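PDB 3OWA: acyl-CoA dehydrogenase from Bacillus anthracis, which probably catalyses the FAD-dependent alpha,beta-dehydrogenation of acyl-CoA thioesters, passing the electrons on to an external acceptor. Local coordinates for residues Leu53-Tyr58 with Ser67-Lys72; Leu306-Leu311 with Glu584-Ile589; Asn466-Gly471 with Ser501-Met506; Leu511-Ala516 with Lys526-Tyr531. All blocks are in the same frame, centred on the assembly; numbering follows the deposited sequence. Where two conformers were deposited one is given.

Interaction 1. Residues Leu53-Tyr58 with Ser67-Lys72; sequences LPELEY and SVRLLK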
loop_
_atom_site.group_PDB
_atom_site.type_symbol
_atom_site.label_atom_id
_atom_site.label_comp_id
_atom_site.label_asym_id
_atom_site.label_seq_id
_atom_site.Cartn_x
_atom_site.Cartn_y
_atom_site.Cartn_z
ATOM N N LEU A 53 0.459 -20.430 -18.062
ATOM C CA LEU A 53 -0.777 -19.888 -17.493
ATOM C C LEU A 53 -1.918 -20.889 -17.335
ATOM O O LEU A 53 -2.655 -20.824 -16.330
ATOM C CB LEU A 53 -1.252 -18.616 -18.197
ATOM C CG LEU A 53 -0.297 -17.428 -18.145
ATOM C CD1 LEU A 53 -0.985 -16.187 -18.813
ATOM C CD2 LEU A 53 0.196 -17.100 -16.689
ATOM N N PRO A 54 -2.076 -21.805 -18.297
ATOM C CA PRO A 54 -3.109 -22.800 -18.129
ATOM C C PRO A 54 -2.876 -23.678 -16.881
ATOM O O PRO A 54 -3.808 -24.319 -16.456
ATOM C CB PRO A 54 -2.954 -23.673 -19.372
ATOM C CG PRO A 54 -2.462 -22.692 -20.450
ATOM C CD PRO A 54 -1.485 -21.819 -19.648
ATOM N N GLU A 55 -1.656 -23.721 -16.334
ATOM C CA GLU A 55 -1.365 -24.548 -15.143
ATOM C C GLU A 55 -1.232 -23.731 -13.881
ATOM O O GLU A 55 -1.129 -24.286 -12.783
ATOM C CB GLU A 55 -0.106 -25.408 -15.362
ATOM C CG GLU A 55 -0.290 -26.361 -16.579
ATOM C CD GLU A 55 0.771 -27.479 -16.648
ATOM O OE1 GLU A 55 1.029 -28.170 -15.626
ATOM O OE2 GLU A 55 1.362 -27.642 -17.736
ATOM N N LEU A 56 -1.254 -22.419 -14.005
ATOM C CA LEU A 56 -0.858 -21.584 -12.853
ATOM C C LEU A 56 -1.697 -21.877 -11.607
ATOM O O LEU A 56 -1.186 -21.853 -10.488
ATOM C CB LEU A 56 -0.902 -20.093 -13.223
ATOM C CG LEU A 56 -0.356 -19.110 -12.187
ATOM C CD1 LEU A 56 1.083 -19.488 -11.770
ATOM C CD2 LEU A 56 -0.425 -17.722 -12.814
ATOM N N GLU A 57 -2.980 -22.164 -11.796
ATOM C CA GLU A 57 -3.880 -22.434 -10.672
ATOM C C GLU A 57 -3.476 -23.715 -9.916
ATOM O O GLU A 57 -3.651 -23.798 -8.699
ATOM C CB GLU A 57 -5.316 -22.503 -11.198
ATOM C CG GLU A 57 -6.373 -22.989 -10.241
ATOM C CD GLU A 57 -7.648 -23.435 -10.962
ATOM O OE1 GLU A 57 -8.708 -23.470 -10.300
ATOM O OE2 GLU A 57 -7.597 -23.752 -12.180
ATOM N N TYR A 58 -2.912 -24.695 -10.621
ATOM C CA TYR A 58 -2.415 -25.924 -9.962
ATOM C C TYR A 58 -1.067 -25.686 -9.321
ATOM O O TYR A 58 -0.790 -26.220 -8.255
ATOM C CB TYR A 58 -2.304 -27.096 -10.931
ATOM C CG TYR A 58 -3.567 -27.345 -11.665
ATOM C CD1 TYR A 58 -4.589 -28.094 -11.093
ATOM C CD2 TYR A 58 -3.753 -26.819 -12.938
ATOM C CE1 TYR A 58 -5.784 -28.314 -11.800
ATOM C CE2 TYR A 58 -4.922 -27.021 -13.635
ATOM C CZ TYR A 58 -5.930 -27.755 -13.068
ATOM O OH TYR A 58 -7.081 -27.951 -13.781
ATOM N N SER A 67 5.557 -27.561 -11.912
ATOM C CA SER A 67 6.628 -26.545 -11.987
ATOM C C SER A 67 7.863 -27.144 -12.592
ATOM O O SER A 67 8.479 -26.547 -13.491
ATOM C CB SER A 67 7.052 -26.081 -10.568
ATOM O OG SER A 67 5.939 -25.532 -9.906
ATOM N N VAL A 68 8.244 -28.328 -12.096
ATOM C CA VAL A 68 9.447 -28.997 -12.611
ATOM C C VAL A 68 9.312 -29.285 -14.103
ATOM O O VAL A 68 10.229 -29.015 -14.902
ATOM C CB VAL A 68 9.762 -30.296 -11.822
ATOM C CG1 VAL A 68 10.975 -30.995 -12.373
ATOM C CG2 VAL A 68 10.005 -29.955 -10.324
ATOM N N ARG A 69 8.175 -29.844 -14.493
ATOM C CA ARG A 69 7.993 -30.147 -15.903
ATOM C C ARG A 69 8.095 -28.857 -16.735
ATOM O O ARG A 69 8.757 -28.828 -17.775
ATOM C CB ARG A 69 6.653 -30.857 -16.158
ATOM C CG ARG A 69 6.380 -31.125 -17.672
ATOM C CD ARG A 69 5.170 -32.034 -17.935
ATOM N NE ARG A 69 4.028 -31.756 -17.042
ATOM C CZ ARG A 69 3.279 -30.651 -17.090
ATOM N NH1 ARG A 69 2.286 -30.510 -16.225
ATOM N NH2 ARG A 69 3.539 -29.676 -17.969
ATOM N N LEU A 70 7.421 -27.806 -16.280
ATOM C CA LEU A 70 7.457 -26.520 -16.996
ATOM C C LEU A 70 8.838 -25.899 -17.040
ATOM O O LEU A 70 9.213 -25.295 -18.050
ATOM C CB LEU A 70 6.447 -25.533 -16.394
ATOM C CG LEU A 70 5.004 -25.981 -16.676
ATOM C CD1 LEU A 70 4.057 -25.200 -15.870
ATOM C CD2 LEU A 70 4.681 -25.831 -18.198
ATOM N N LEU A 71 9.579 -26.004 -15.939
ATOM C CA LEU A 71 10.960 -25.537 -15.944
ATOM C C LEU A 71 11.816 -26.223 -17.005
ATOM O O LEU A 71 12.594 -25.558 -17.688
ATOM C CB LEU A 71 11.609 -25.673 -14.569
ATOM C CG LEU A 71 11.169 -24.603 -13.564
ATOM C CD1 LEU A 71 11.658 -25.012 -12.191
ATOM C CD2 LEU A 71 11.660 -23.193 -13.912
ATOM N N LYS A 72 11.676 -27.552 -17.131
ATOM C CA LYS A 72 12.436 -28.310 -18.111
ATOM C C LYS A 72 11.981 -27.979 -19.523
ATOM O O LYS A 72 12.811 -27.944 -20.431
ATOM C CB LYS A 72 12.403 -29.824 -17.823
ATOM C CG LYS A 72 13.140 -30.240 -16.513
ATOM C CD LYS A 72 13.198 -31.767 -16.381
ATOM C CE LYS A 72 13.488 -32.258 -14.960
ATOM N NZ LYS A 72 14.659 -31.642 -14.195
#
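OE1 of E55 is gripped by two arginines: R69 gives it a 2.7 Å hydrogen bond from NH1, and R66, one turn earlier on the same helix, adds a salt bridge. The other oxygen is held as well, with NH2 of R69 lying 3.0 Å from OE2 of E55. R69 therefore takes the carboxylate end-on with both terminal nitrogens, one to each oxygen, on their syn sides. The two flat groups lie nearly coplanar, 26° apart, and the N-H...O angles of 156° and 160° leave both bonds fairly straight. R69 is extended as far as CD and then bends at chi3, bringing the guanidinium end to the acid. Next to the ion pair the methyl CD2 of L70 comes within 3.8 Å of OE2 of E55, giving the carboxylate an apolar neighbour, while L70 itself is buried against F111 of helix 110-122. The bridge thus ties segment 53-58 to helix 64-76, within the helical N-terminal domain of the acyl-CoA dehydrogenase fold. Two arginines around one carboxylate would be expected to favour the ionised form of E55 and to fix its rotation.

Interaction 2. Residues Leu306-Leu311 with Glu584-Ile589; sequences LIQEKL and EIAAKI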
loop_
_atom_site.group_PDB
_atom_site.type_symbol
_atom_site.label_atom_id
_atom_site.label_comp_id
_atom_site.label_asym_id
_atom_site.label_seq_id
_atom_site.Cartn_x
_atom_site.Cartn_y
_atom_site.Cartn_z
ATOM N N LEU A 306 -11.599 10.253 -12.365
ATOM C CA LEU A 306 -10.818 9.650 -11.267
ATOM C C LEU A 306 -10.192 8.317 -11.672
ATOM O O LEU A 306 -9.098 8.003 -11.244
ATOM C CB LEU A 306 -11.664 9.387 -10.022
ATOM C CG LEU A 306 -12.010 10.558 -9.118
ATOM C CD1 LEU A 306 -12.694 10.031 -7.826
ATOM C CD2 LEU A 306 -10.733 11.368 -8.838
ATOM N N ILE A 307 -10.912 7.529 -12.466
ATOM C CA ILE A 307 -10.383 6.283 -13.027
ATOM C C ILE A 307 -9.246 6.603 -14.023
ATOM O O ILE A 307 -8.176 5.963 -14.008
ATOM C CB ILE A 307 -11.523 5.452 -13.677
ATOM C CG1 ILE A 307 -12.502 4.963 -12.586
ATOM C CG2 ILE A 307 -10.979 4.283 -14.484
ATOM C CD1 ILE A 307 -11.902 3.924 -11.607
ATOM N N GLN A 308 -9.471 7.610 -14.866
ATOM C CA GLN A 308 -8.452 8.042 -15.822
ATOM C C GLN A 308 -7.191 8.510 -15.084
ATOM O O GLN A 308 -6.068 8.170 -15.459
ATOM C CB GLN A 308 -9.009 9.179 -16.681
ATOM C CG GLN A 308 -10.099 8.713 -17.612
ATOM C CD GLN A 308 -10.808 9.858 -18.319
ATOM O OE1 GLN A 308 -10.383 11.013 -18.249
ATOM N NE2 GLN A 308 -11.903 9.538 -19.001
ATOM N N GLU A 309 -7.382 9.269 -14.016
ATOM C CA GLU A 309 -6.259 9.759 -13.238
ATOM C C GLU A 309 -5.426 8.585 -12.642
ATOM O O GLU A 309 -4.193 8.615 -12.716
ATOM C CB GLU A 309 -6.739 10.693 -12.118
ATOM C CG GLU A 309 -5.605 11.477 -11.423
ATOM C CD GLU A 309 -6.064 12.257 -10.175
ATOM O OE1 GLU A 309 -5.427 13.299 -9.868
ATOM O OE2 GLU A 309 -7.058 11.853 -9.508
ATOM N N LYS A 310 -6.085 7.576 -12.067
ATOM C CA LYS A 310 -5.362 6.416 -11.524
ATOM C C LYS A 310 -4.542 5.747 -12.625
ATOM O O LYS A 310 -3.367 5.470 -12.438
ATOM C CB LYS A 310 -6.316 5.391 -10.897
ATOM C CG LYS A 310 -7.104 5.882 -9.705
ATOM C CD LYS A 310 -8.083 4.782 -9.298
ATOM C CE LYS A 310 -9.058 5.256 -8.211
ATOM N NZ LYS A 310 -8.313 5.498 -6.899
ATOM N N LEU A 311 -5.151 5.502 -13.789
ATOM C CA LEU A 311 -4.430 4.899 -14.906
ATOM C C LEU A 311 -3.221 5.686 -15.366
ATOM O O LEU A 311 -2.180 5.086 -15.674
ATOM C CB LEU A 311 -5.339 4.613 -16.125
ATOM C CG LEU A 311 -6.327 3.436 -16.033
ATOM C CD1 LEU A 311 -7.206 3.382 -17.247
ATOM C CD2 LEU A 311 -5.597 2.044 -15.887
ATOM N N GLU A 584 -5.106 13.127 -20.931
ATOM C CA GLU A 584 -4.551 12.795 -22.241
ATOM C C GLU A 584 -3.768 11.466 -22.199
ATOM O O GLU A 584 -3.941 10.608 -23.070
ATOM C CB GLU A 584 -3.662 13.926 -22.731
ATOM C CG GLU A 584 -3.381 13.858 -24.214
ATOM C CD GLU A 584 -2.733 15.134 -24.782
ATOM O OE1 GLU A 584 -2.713 16.183 -24.088
ATOM O OE2 GLU A 584 -2.223 15.059 -25.920
ATOM N N ILE A 585 -2.925 11.290 -21.180
ATOM C CA ILE A 585 -2.219 10.004 -21.006
ATOM C C ILE A 585 -3.239 8.854 -21.001
ATOM O O ILE A 585 -3.091 7.864 -21.721
ATOM C CB ILE A 585 -1.389 9.977 -19.681
ATOM C CG1 ILE A 585 -0.153 10.880 -19.805
ATOM C CG2 ILE A 585 -1.002 8.525 -19.305
ATOM C CD1 ILE A 585 0.449 11.381 -18.462
ATOM N N ALA A 586 -4.282 9.003 -20.182
ATOM C CA ALA A 586 -5.276 7.941 -19.974
ATOM C C ALA A 586 -6.026 7.603 -21.247
ATOM O O ALA A 586 -6.301 6.432 -21.514
ATOM C CB ALA A 586 -6.241 8.333 -18.899
ATOM N N ALA A 587 -6.352 8.621 -22.039
ATOM C CA ALA A 587 -7.061 8.396 -23.278
ATOM C C ALA A 587 -6.323 7.364 -24.116
ATOM O O ALA A 587 -6.937 6.440 -24.627
ATOM C CB ALA A 587 -7.249 9.740 -24.073
ATOM N N LYS A 588 -5.003 7.511 -24.257
ATOM C CA LYS A 588 -4.232 6.597 -25.106
ATOM C C LYS A 588 -4.068 5.179 -24.486
ATOM O O LYS A 588 -4.088 4.157 -25.189
ATOM C CB LYS A 588 -2.868 7.179 -25.410
ATOM C CG LYS A 588 -2.137 6.369 -26.490
ATOM C CD LYS A 588 -0.888 7.034 -26.955
ATOM C CE LYS A 588 -0.460 6.464 -28.299
ATOM N NZ LYS A 588 0.774 7.168 -28.742
ATOM N N ILE A 589 -3.918 5.128 -23.164
ATOM C CA ILE A 589 -3.883 3.848 -22.448
ATOM C C ILE A 589 -5.185 3.089 -22.670
ATOM O O ILE A 589 -5.161 1.912 -23.007
ATOM C CB ILE A 589 -3.677 4.094 -20.944
ATOM C CG1 ILE A 589 -2.250 4.593 -20.744
ATOM C CG2 ILE A 589 -3.991 2.786 -20.116
ATOM C CD1 ILE A 589 -2.005 5.136 -19.387
#
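Helix 578-592, close to the C-terminus of the chain, packs here against the start of helix 305-336, a long helix of the C-terminal domain whose first turns border an FAD pocket. The closest approach is between Q308 and A586, whose CA atoms are only 5.2 Å apart. The methyl CB of A586 sits 3.4 Å from the backbone O of Q308 and 3.6 Å from CB of the same residue, so an alanine surface rests directly on the backbone and the root of the glutamine. The rest of the Q308 chain runs on extended past the methyl, and its amide NE2 is hydrogen-bonded to the backbone O of A302, before the helix begins.

One turn further along both helices the pattern changes to branched side chains. CG1 of I589, anti to the carbonyl carbon (chi1 -70°), carries CD1 of I589 to 3.7 Å from the backbone O of L311. The other branch, CG2, faces CD1 of L311 at a looser 4.4 Å. Within this helical C-terminal part, helix 257-293 lies against the same seam, with S287 on L311 and V284 and A288 on I589. On another face of helix 305-336 I307 touches the FAD, and K310 forms salt bridges to E378 and to E412 of the second subunit.

Interaction 3. Residues Asn466-Gly471 with Ser501-Met506; sequences NAKKIG and SNLYAM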
loop_
_atom_site.group_PDB
_atom_site.type_symbol
_atom_site.label_atom_id
_atom_site.label_comp_id
_atom_site.label_asym_id
_atom_site.label_seq_id
_atom_site.Cartn_x
_atom_site.Cartn_y
_atom_site.Cartn_z
ATOM N N ASN A 466 18.702 20.787 -11.457
ATOM C CA ASN A 466 18.561 21.357 -10.119
ATOM C C ASN A 466 18.410 20.298 -9.028
ATOM O O ASN A 466 18.853 20.504 -7.892
ATOM C CB ASN A 466 17.421 22.373 -10.075
ATOM C CG ASN A 466 17.805 23.732 -10.720
ATOM O OD1 ASN A 466 17.086 24.726 -10.576
ATOM N ND2 ASN A 466 18.931 23.766 -11.422
ATOM N N ALA A 467 17.795 19.165 -9.385
ATOM C CA ALA A 467 17.648 18.031 -8.460
ATOM C C ALA A 467 19.014 17.500 -8.053
ATOM O O ALA A 467 19.223 17.159 -6.879
ATOM C CB ALA A 467 16.787 16.901 -9.079
ATOM N N LYS A 468 19.938 17.446 -9.014
ATOM C CA LYS A 468 21.309 17.000 -8.747
ATOM C C LYS A 468 22.004 17.895 -7.731
ATOM O O LYS A 468 22.612 17.406 -6.779
ATOM C CB LYS A 468 22.133 16.945 -10.043
ATOM C CG LYS A 468 21.711 15.819 -10.989
ATOM C CD LYS A 468 22.602 15.706 -12.200
ATOM C CE LYS A 468 21.917 14.826 -13.234
ATOM N NZ LYS A 468 22.833 14.442 -14.317
ATOM N N LYS A 469 21.892 19.207 -7.946
ATOM C CA LYS A 469 22.412 20.222 -7.029
ATOM C C LYS A 469 21.808 20.108 -5.622
ATOM O O LYS A 469 22.538 20.212 -4.632
ATOM C CB LYS A 469 22.149 21.625 -7.594
ATOM C CG LYS A 469 22.834 21.858 -8.946
ATOM C CD LYS A 469 22.462 23.204 -9.559
ATOM C CE LYS A 469 23.154 23.350 -10.908
ATOM N NZ LYS A 469 22.629 24.522 -11.645
ATOM N N ILE A 470 20.486 19.901 -5.547
ATOM C CA ILE A 470 19.798 19.766 -4.263
ATOM C C ILE A 470 20.304 18.524 -3.509
ATOM O O ILE A 470 20.604 18.606 -2.321
ATOM C CB ILE A 470 18.243 19.744 -4.432
ATOM C CG1 ILE A 470 17.716 21.099 -4.918
ATOM C CG2 ILE A 470 17.539 19.394 -3.120
ATOM C CD1 ILE A 470 16.339 21.008 -5.602
ATOM N N GLY A 471 20.411 17.388 -4.202
ATOM C CA GLY A 471 20.934 16.163 -3.598
ATOM C C GLY A 471 22.349 16.354 -3.058
ATOM O O GLY A 471 22.654 15.993 -1.917
ATOM N N SER A 501 17.072 8.563 -5.670
ATOM C CA SER A 501 16.230 7.635 -6.407
ATOM C C SER A 501 15.295 8.418 -7.362
ATOM O O SER A 501 15.199 8.108 -8.549
ATOM C CB SER A 501 15.403 6.792 -5.459
ATOM O OG SER A 501 14.583 5.946 -6.242
ATOM N N ASN A 502 14.636 9.444 -6.848
ATOM C CA ASN A 502 13.763 10.261 -7.694
ATOM C C ASN A 502 14.518 10.909 -8.824
ATOM O O ASN A 502 14.045 10.931 -9.948
ATOM C CB ASN A 502 13.029 11.318 -6.866
ATOM C CG ASN A 502 11.747 10.778 -6.258
ATOM O OD1 ASN A 502 11.300 9.675 -6.573
ATOM N ND2 ASN A 502 11.160 11.550 -5.381
ATOM N N LEU A 503 15.710 11.412 -8.522
ATOM C CA LEU A 503 16.572 12.001 -9.549
ATOM C C LEU A 503 16.931 11.036 -10.710
ATOM O O LEU A 503 16.829 11.394 -11.895
ATOM C CB LEU A 503 17.819 12.612 -8.886
ATOM C CG LEU A 503 18.946 12.862 -9.865
ATOM C CD1 LEU A 503 18.688 14.185 -10.552
ATOM C CD2 LEU A 503 20.306 12.806 -9.177
ATOM N N TYR A 504 17.339 9.822 -10.358
ATOM C CA TYR A 504 17.666 8.774 -11.332
ATOM C C TYR A 504 16.471 8.404 -12.221
ATOM O O TYR A 504 16.607 8.245 -13.437
ATOM C CB TYR A 504 18.215 7.514 -10.612
ATOM C CG TYR A 504 18.820 6.471 -11.523
ATOM C CD1 TYR A 504 19.855 6.803 -12.410
ATOM C CD2 TYR A 504 18.365 5.159 -11.506
ATOM C CE1 TYR A 504 20.423 5.854 -13.253
ATOM C CE2 TYR A 504 18.929 4.191 -12.339
ATOM C CZ TYR A 504 19.965 4.554 -13.214
ATOM O OH TYR A 504 20.516 3.601 -14.046
ATOM N N ALA A 505 15.304 8.253 -11.624
ATOM C CA ALA A 505 14.111 7.965 -12.418
ATOM C C ALA A 505 13.738 9.149 -13.342
ATOM O O ALA A 505 13.408 8.947 -14.524
ATOM C CB ALA A 505 12.944 7.615 -11.493
HETATM N N MSE A 506 13.797 10.366 -12.808
HETATM C CA MSE A 506 13.507 11.588 -13.596
HETATM C C MSE A 506 14.436 11.712 -14.778
HETATM O O MSE A 506 13.989 11.911 -15.896
HETATM C CB MSE A 506 13.671 12.842 -12.745
HETATM C CG MSE A 506 12.575 13.082 -11.749
HETATM SE SE MSE A 506 13.012 14.631 -10.687
HETATM C CE MSE A 506 12.969 15.986 -12.063
#
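This is a buried apolar contact between two helices, 458-482 and 490-520, which follow one another in the chain and belong to the second of the two C-terminal-type acyl-CoA dehydrogenase regions. L503 carries it from one side. Its CD1 methyl enters between two neighbouring residues of the facing helix, lying 3.6 Å from CB of A467 and 3.5 Å from CG of K468. The latter is tighter than usual for two carbons. The second methyl, CD2, also meets the lysine, at 3.8 Å from CG of K468, so both tips of the leucine fork bear on the same methylene. With CG of L503 anti to its backbone nitrogen (chi1 163°), the fork is carried across to the other helix.

K468 takes part through the base of its side chain, which runs at about a right angle to the leucine. Beyond CG the chain is extended, and this carries NZ past the apolar patch to a salt bridge with E507, one turn beyond L503 on its own helix, and to the backbone O of D20. A467 brings only a methyl, and the backbones approach to 6.2 Å between its CA and that of L503. I543 of helix 526-554 also touches A467.

The lysine is thus amphipathic in its use: its CG methylene packs as hydrocarbon against L503, while its charged end is paired with E507, so that the ammonium probably pays little for lying in a buried setting.

Interaction 4. Residues Leu511-Ala516 with Lys526-Tyr531; sequences LRTEKA and KQKVLY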
loop_
_atom_site.group_PDB
_atom_site.type_symbol
_atom_site.label_atom_id
_atom_site.label_comp_id
_atom_site.label_asym_id
_atom_site.label_seq_id
_atom_site.Cartn_x
_atom_site.Cartn_y
_atom_site.Cartn_z
ATOM N N LEU A 511 15.884 11.564 -20.509
ATOM C CA LEU A 511 16.866 11.201 -21.521
ATOM C C LEU A 511 16.279 10.241 -22.516
ATOM O O LEU A 511 16.551 10.358 -23.710
ATOM C CB LEU A 511 18.145 10.637 -20.890
ATOM C CG LEU A 511 18.985 11.669 -20.124
ATOM C CD1 LEU A 511 20.188 11.006 -19.448
ATOM C CD2 LEU A 511 19.432 12.799 -21.046
ATOM N N ARG A 512 15.452 9.305 -22.038
ATOM C CA ARG A 512 14.790 8.365 -22.947
ATOM C C ARG A 512 13.835 9.089 -23.895
ATOM O O ARG A 512 13.783 8.781 -25.100
ATOM C CB ARG A 512 14.043 7.260 -22.179
ATOM C CG ARG A 512 13.236 6.354 -23.077
ATOM C CD ARG A 512 12.495 5.320 -22.278
ATOM N NE ARG A 512 11.729 4.472 -23.170
ATOM C CZ ARG A 512 10.864 3.556 -22.763
ATOM N NH1 ARG A 512 10.669 3.359 -21.452
ATOM N NH2 ARG A 512 10.208 2.829 -23.662
ATOM N N THR A 513 13.088 10.046 -23.358
ATOM C CA THR A 513 12.152 10.808 -24.170
ATOM C C THR A 513 12.942 11.716 -25.171
ATOM O O THR A 513 12.610 11.799 -26.350
ATOM C CB THR A 513 11.173 11.618 -23.281
ATOM O OG1 THR A 513 10.517 10.728 -22.340
ATOM C CG2 THR A 513 10.143 12.364 -24.139
ATOM N N GLU A 514 13.995 12.355 -24.678
ATOM C CA GLU A 514 14.868 13.186 -25.496
ATOM C C GLU A 514 15.458 12.374 -26.643
ATOM O O GLU A 514 15.428 12.807 -27.808
ATOM C CB GLU A 514 15.983 13.753 -24.622
ATOM C CG GLU A 514 16.785 14.866 -25.280
ATOM C CD GLU A 514 17.987 15.308 -24.437
ATOM O OE1 GLU A 514 17.881 15.303 -23.179
ATOM O OE2 GLU A 514 19.041 15.645 -25.043
ATOM N N LYS A 515 15.971 11.186 -26.325
ATOM C CA LYS A 515 16.487 10.298 -27.354
ATOM C C LYS A 515 15.432 9.913 -28.403
ATOM O O LYS A 515 15.721 9.915 -29.609
ATOM C CB LYS A 515 17.157 9.058 -26.739
ATOM C CG LYS A 515 17.352 7.933 -27.753
ATOM C CD LYS A 515 18.760 7.400 -27.818
ATOM C CE LYS A 515 19.265 6.889 -26.513
ATOM N NZ LYS A 515 20.359 5.910 -26.800
ATOM N N ALA A 516 14.221 9.607 -27.948
ATOM C CA ALA A 516 13.123 9.248 -28.834
ATOM C C ALA A 516 12.800 10.378 -29.807
ATOM O O ALA A 516 12.618 10.145 -31.002
ATOM C CB ALA A 516 11.905 8.889 -28.047
ATOM N N LYS A 526 4.582 11.790 -28.271
ATOM C CA LYS A 526 3.697 12.580 -27.442
ATOM C C LYS A 526 3.438 11.946 -26.058
ATOM O O LYS A 526 3.487 12.631 -25.026
ATOM C CB LYS A 526 2.372 12.792 -28.190
ATOM C CG LYS A 526 1.355 13.657 -27.423
ATOM C CD LYS A 526 0.259 14.188 -28.335
ATOM C CE LYS A 526 -0.051 15.664 -28.029
ATOM N NZ LYS A 526 -0.999 16.261 -29.037
ATOM N N GLN A 527 3.160 10.647 -26.056
ATOM C CA GLN A 527 2.917 9.896 -24.809
ATOM C C GLN A 527 4.148 9.934 -23.891
ATOM O O GLN A 527 4.029 10.193 -22.705
ATOM C CB GLN A 527 2.478 8.471 -25.142
ATOM C CG GLN A 527 1.919 7.640 -23.981
ATOM C CD GLN A 527 0.486 8.013 -23.587
ATOM O OE1 GLN A 527 -0.051 9.059 -24.003
ATOM N NE2 GLN A 527 -0.141 7.153 -22.766
ATOM N N LYS A 528 5.341 9.713 -24.424
ATOM C CA LYS A 528 6.532 9.835 -23.585
ATOM C C LYS A 528 6.704 11.227 -22.986
ATOM O O LYS A 528 7.108 11.353 -21.834
ATOM C CB LYS A 528 7.793 9.470 -24.350
ATOM C CG LYS A 528 7.861 8.032 -24.771
ATOM C CD LYS A 528 9.105 7.783 -25.584
ATOM C CE LYS A 528 8.957 6.456 -26.255
ATOM N NZ LYS A 528 9.764 6.371 -27.454
ATOM N N VAL A 529 6.437 12.268 -23.784
ATOM C CA VAL A 529 6.601 13.639 -23.307
ATOM C C VAL A 529 5.670 13.875 -22.123
ATOM O O VAL A 529 6.084 14.440 -21.110
ATOM C CB VAL A 529 6.345 14.688 -24.418
ATOM C CG1 VAL A 529 6.105 16.099 -23.832
ATOM C CG2 VAL A 529 7.495 14.714 -25.404
ATOM N N LEU A 530 4.424 13.435 -22.275
ATOM C CA LEU A 530 3.402 13.532 -21.247
ATOM C C LEU A 530 3.777 12.804 -19.948
ATOM O O LEU A 530 3.696 13.400 -18.884
ATOM C CB LEU A 530 2.058 13.031 -21.799
ATOM C CG LEU A 530 1.359 13.987 -22.805
ATOM C CD1 LEU A 530 0.126 13.320 -23.365
ATOM C CD2 LEU A 530 1.022 15.353 -22.201
ATOM N N TYR A 531 4.214 11.550 -20.056
ATOM C CA TYR A 531 4.651 10.778 -18.881
ATOM C C TYR A 531 5.738 11.563 -18.183
ATOM O O TYR A 531 5.729 11.696 -16.974
ATOM C CB TYR A 531 5.260 9.418 -19.265
ATOM C CG TYR A 531 4.334 8.352 -19.812
ATOM C CD1 TYR A 531 3.022 8.230 -19.350
ATOM C CD2 TYR A 531 4.791 7.441 -20.764
ATOM C CE1 TYR A 531 2.193 7.230 -19.821
ATOM C CE2 TYR A 531 3.955 6.420 -21.253
ATOM C CZ TYR A 531 2.647 6.349 -20.791
ATOM O OH TYR A 531 1.789 5.381 -21.255
#
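T513 and K528 face each other across two roughly antiparallel helices and run alongside each other, pointing opposite ways. Their backbones come to 5.7 Å between CA atoms, and the threonine straddles the root of the lysine: OG1 of T513 lies 3.6 Å from CB of K528, and the methyl CG2 sits on the same carbon and beside the backbone N of V529. With OG1 beside the backbone N of T513 (chi1 -54°), CG2 is anti to that nitrogen and also meets CG2 of V529 at 3.8 Å, which gives the apolar half of the contact. The hydroxyl is engaged outside the pair, with hydrogen bonds to the hydroxyls of Y319 and T532 and to the carbonyl of A509, so this buried polar atom is well satisfied.

From CB onward K528 runs extended along the facing helix towards A516, one turn after T513. CD of K528 passes 3.9 Å from CB of A516, and NZ ends 3.4 Å from the same methyl, with its polar partner at N525, just ahead of the helix. R512 brings a second positive charge to within 5.1 Å of NZ of K528 (measured from NE), but salt bridges from its NE to E31 and its NH1 to E322 should largely offset any repulsion.

The helix axes are 9.4 Å apart at closest approach and 155° from parallel. Two consecutive helices, 490-520 and 526-554, joined by a short connection and packed side by side in this way form a helical hairpin, a recurrent unit of all-alpha bundles such as the C-terminal part of this enzyme.

Interactions 2, 3 and 4 gather in the C-terminal helical part, whereas interaction 1 stands apart in the N-terminal domain, about 35 to 42 Å from them between centres. Interactions 2 and 4 touch, with centres about 17 Å apart: NE2 of Q527 lies 3.2 Å from the backbone O of I585, a probable hydrogen bond, and I585 packs on Y531. Helix 578-592 thereby packs on both helices 305-336 and 526-554, which also touch each other through Y531. Interactions 3 and 4 share helix 490-520 without touching, about 5 Å between nearest atoms. Only interaction 2 borders a cofactor, through I307; the side chain of its Q308 is about 9 Å from an FAD.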